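Beta-glucosidase (Saccharopolyspora erythraea D, PDB 5M6G) probably hydrolyses terminal, non-reducing beta-D-glucosyl residues with release of beta-D-glucose, as a member of glycosyl hydrolase family 3. Local coordinates at residues L60-G65 with I349-R353. Numbering follows the deposited sequence.
Sequences LDDKLG and IDYLR
Leu-64 drives its forked end into helix 345-357, where its two methyl groups find different partners. Leu-64 CD1 rests on the aliphatic base of Arg-353, 3.5 Å from Arg-353 CB, the two side chains running roughly at right angles. Leu-64 CD2 meets the branch point of Leu-352, 3.6 Å from Leu-352 CG. Nearer the backbone, Leu-64 CB lies 4.0 Å from Ile-349 CG2. A branched, wholly apolar residue suits this buried place, since its two methyls can touch two neighbouring side chains of the facing helix at once. At the next position, Gly-65 has no side chain, and Ile-349 CD1 comes to 4.2 Å from Gly-65 CA.

At the more exposed border the contact becomes ionic. Arg-353 leaves its helix with CG anti to the backbone N (chi1 -170°) and bends at chi3, which brings the guanidinium alongside Asp-61. Arg-353 NE gives a nearly straight bond to the syn side of Asp-61 OD1 (2.8 Å), while Arg-353 NH2 reaches Asp-61 OD2 more weakly (3.2 Å). The carboxylate is twisted 59° from the guanidinium plane, so this is a skewed two-point grip. Also at the guanidinium edge and close to its plane, Arg-353 NH1 bonds to Asp-350 OD1 at 2.9 Å, fixing the rotation of the group. A leucine in place of Arg-353 would probably leave Asp-61 and Asp-350 without their shared countercharge and set both carboxylates free to turn.

Ile-366 of helix 363-379 touches both Leu-64 and Leu-352, extending the apolar core. The axes of 60-65 and 349-353 approach to 9.9 Å, their directions 124° apart, and the two helices meet through an apolar centre bordered by a salt-bridge network, joining early and late helices of the TIM-barrel-like N-terminal domain of family 3 glycosidases.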
loop_
_atom_site.group_PDB
_atom_site.type_symbol
_atom_site.label_atom_id
_atom_site.label_comp_id
_atom_site.label_asym_id
_atom_site.label_seq_id
_atom_site.Cartn_x
_atom_site.Cartn_y
_atom_site.Cartn_z
ATOM N N LEU A 60 20.496 -11.898 26.402
ATOM C CA LEU A 60 20.639 -12.013 24.956
ATOM C C LEU A 60 19.383 -12.616 24.335
ATOM O O LEU A 60 18.897 -12.135 23.304
ATOM C CB LEU A 60 21.873 -12.848 24.608
ATOM C CG LEU A 60 22.035 -13.114 23.105
ATOM C CD1 LEU A 60 22.045 -11.817 22.320
ATOM C CD2 LEU A 60 23.307 -13.912 22.846
ATOM N N ASP A 61 18.817 -13.646 24.972
ATOM C CA ASP A 61 17.610 -14.266 24.432
ATOM C C ASP A 61 16.450 -13.277 24.375
ATOM O O ASP A 61 15.654 -13.310 23.428
ATOM C CB ASP A 61 17.223 -15.499 25.253
ATOM C CG ASP A 61 18.088 -16.703 24.926
ATOM O OD1 ASP A 61 19.074 -16.539 24.184
ATOM O OD2 ASP A 61 17.794 -17.809 25.416
ATOM N N ASP A 62 16.335 -12.384 25.368
ATOM C CA ASP A 62 15.307 -11.344 25.284
ATOM C C ASP A 62 15.533 -10.471 24.057
ATOM O O ASP A 62 14.582 -10.118 23.343
ATOM C CB ASP A 62 15.299 -10.468 26.542
ATOM C CG ASP A 62 14.933 -11.241 27.818
ATOM O OD1 ASP A 62 13.997 -12.067 27.772
ATOM O OD2 ASP A 62 15.575 -10.996 28.869
ATOM N N LYS A 63 16.795 -10.110 23.803
ATOM C CA LYS A 63 17.119 -9.229 22.687
ATOM C C LYS A 63 16.881 -9.915 21.347
ATOM O O LYS A 63 16.427 -9.277 20.389
ATOM C CB LYS A 63 18.579 -8.764 22.802
ATOM C CG LYS A 63 18.851 -7.829 23.974
ATOM C CD LYS A 63 20.341 -7.482 24.072
ATOM C CE LYS A 63 20.655 -6.758 25.380
ATOM N NZ LYS A 63 22.147 -6.595 25.513
ATOM N N LEU A 64 17.191 -11.207 21.251
ATOM C CA LEU A 64 16.928 -11.923 20.009
ATOM C C LEU A 64 15.434 -11.977 19.731
ATOM O O LEU A 64 14.993 -11.742 18.597
ATOM C CB LEU A 64 17.508 -13.332 20.074
ATOM C CG LEU A 64 19.021 -13.366 20.329
ATOM C CD1 LEU A 64 19.484 -14.798 20.506
ATOM C CD2 LEU A 64 19.799 -12.672 19.188
ATOM N N GLY A 65 14.641 -12.253 20.768
ATOM C CA GLY A 65 13.197 -12.278 20.605
ATOM C C GLY A 65 12.644 -10.986 20.045
ATOM O O GLY A 65 11.765 -11.006 19.180
ATOM N N ILE A 349 15.628 -17.589 16.104
ATOM C CA ILE A 349 16.284 -17.199 17.348
ATOM C C ILE A 349 17.489 -18.093 17.620
ATOM O O ILE A 349 18.567 -17.605 17.983
ATOM C CB ILE A 349 15.277 -17.216 18.513
ATOM C CG1 ILE A 349 14.238 -16.101 18.318
ATOM C CG2 ILE A 349 16.007 -17.068 19.832
ATOM C CD1 ILE A 349 13.030 -16.211 19.224
ATOM N N ASP A 350 17.335 -19.408 17.423
ATOM C CA ASP A 350 18.446 -20.333 17.648
ATOM C C ASP A 350 19.613 -20.032 16.716
ATOM O O ASP A 350 20.771 -19.998 17.149
ATOM C CB ASP A 350 17.980 -21.780 17.469
ATOM C CG ASP A 350 17.106 -22.260 18.620
ATOM O OD1 ASP A 350 17.097 -21.598 19.675
ATOM O OD2 ASP A 350 16.443 -23.302 18.474
ATOM N N TYR A 351 19.324 -19.807 15.428
ATOM C CA TYR A 351 20.382 -19.480 14.475
ATOM C C TYR A 351 21.101 -18.198 14.868
ATOM O O TYR A 351 22.332 -18.133 14.847
ATOM C CB TYR A 351 19.812 -19.339 13.059
ATOM C CG TYR A 351 19.531 -20.634 12.330
ATOM C CD1 TYR A 351 19.804 -21.870 12.911
ATOM C CD2 TYR A 351 18.981 -20.617 11.055
ATOM C CE1 TYR A 351 19.534 -23.052 12.231
ATOM C CE2 TYR A 351 18.707 -21.786 10.370
ATOM C CZ TYR A 351 18.988 -22.999 10.958
ATOM O OH TYR A 351 18.715 -24.152 10.266
ATOM N N LEU A 352 20.342 -17.148 15.196
ATOM C CA LEU A 352 20.975 -15.870 15.504
ATOM C C LEU A 352 21.795 -15.965 16.784
ATOM O O LEU A 352 22.876 -15.375 16.875
ATOM C CB LEU A 352 19.921 -14.765 15.612
ATOM C CG LEU A 352 20.464 -13.338 15.720
ATOM C CD1 LEU A 352 21.597 -13.085 14.709
ATOM C CD2 LEU A 352 19.342 -12.320 15.533
ATOM N N ARG A 353 21.297 -16.708 17.778
ATOM C CA ARG A 353 22.064 -16.901 19.005
ATOM C C ARG A 353 23.431 -17.496 18.695
ATOM O O ARG A 353 24.456 -17.030 19.208
ATOM C CB ARG A 353 21.304 -17.796 19.982
ATOM C CG ARG A 353 21.948 -17.820 21.377
ATOM C CD ARG A 353 21.405 -18.932 22.254
ATOM N NE ARG A 353 20.003 -18.715 22.605
ATOM C CZ ARG A 353 18.987 -19.414 22.106
ATOM N NH1 ARG A 353 19.212 -20.393 21.237
ATOM N NH2 ARG A 353 17.750 -19.149 22.495
#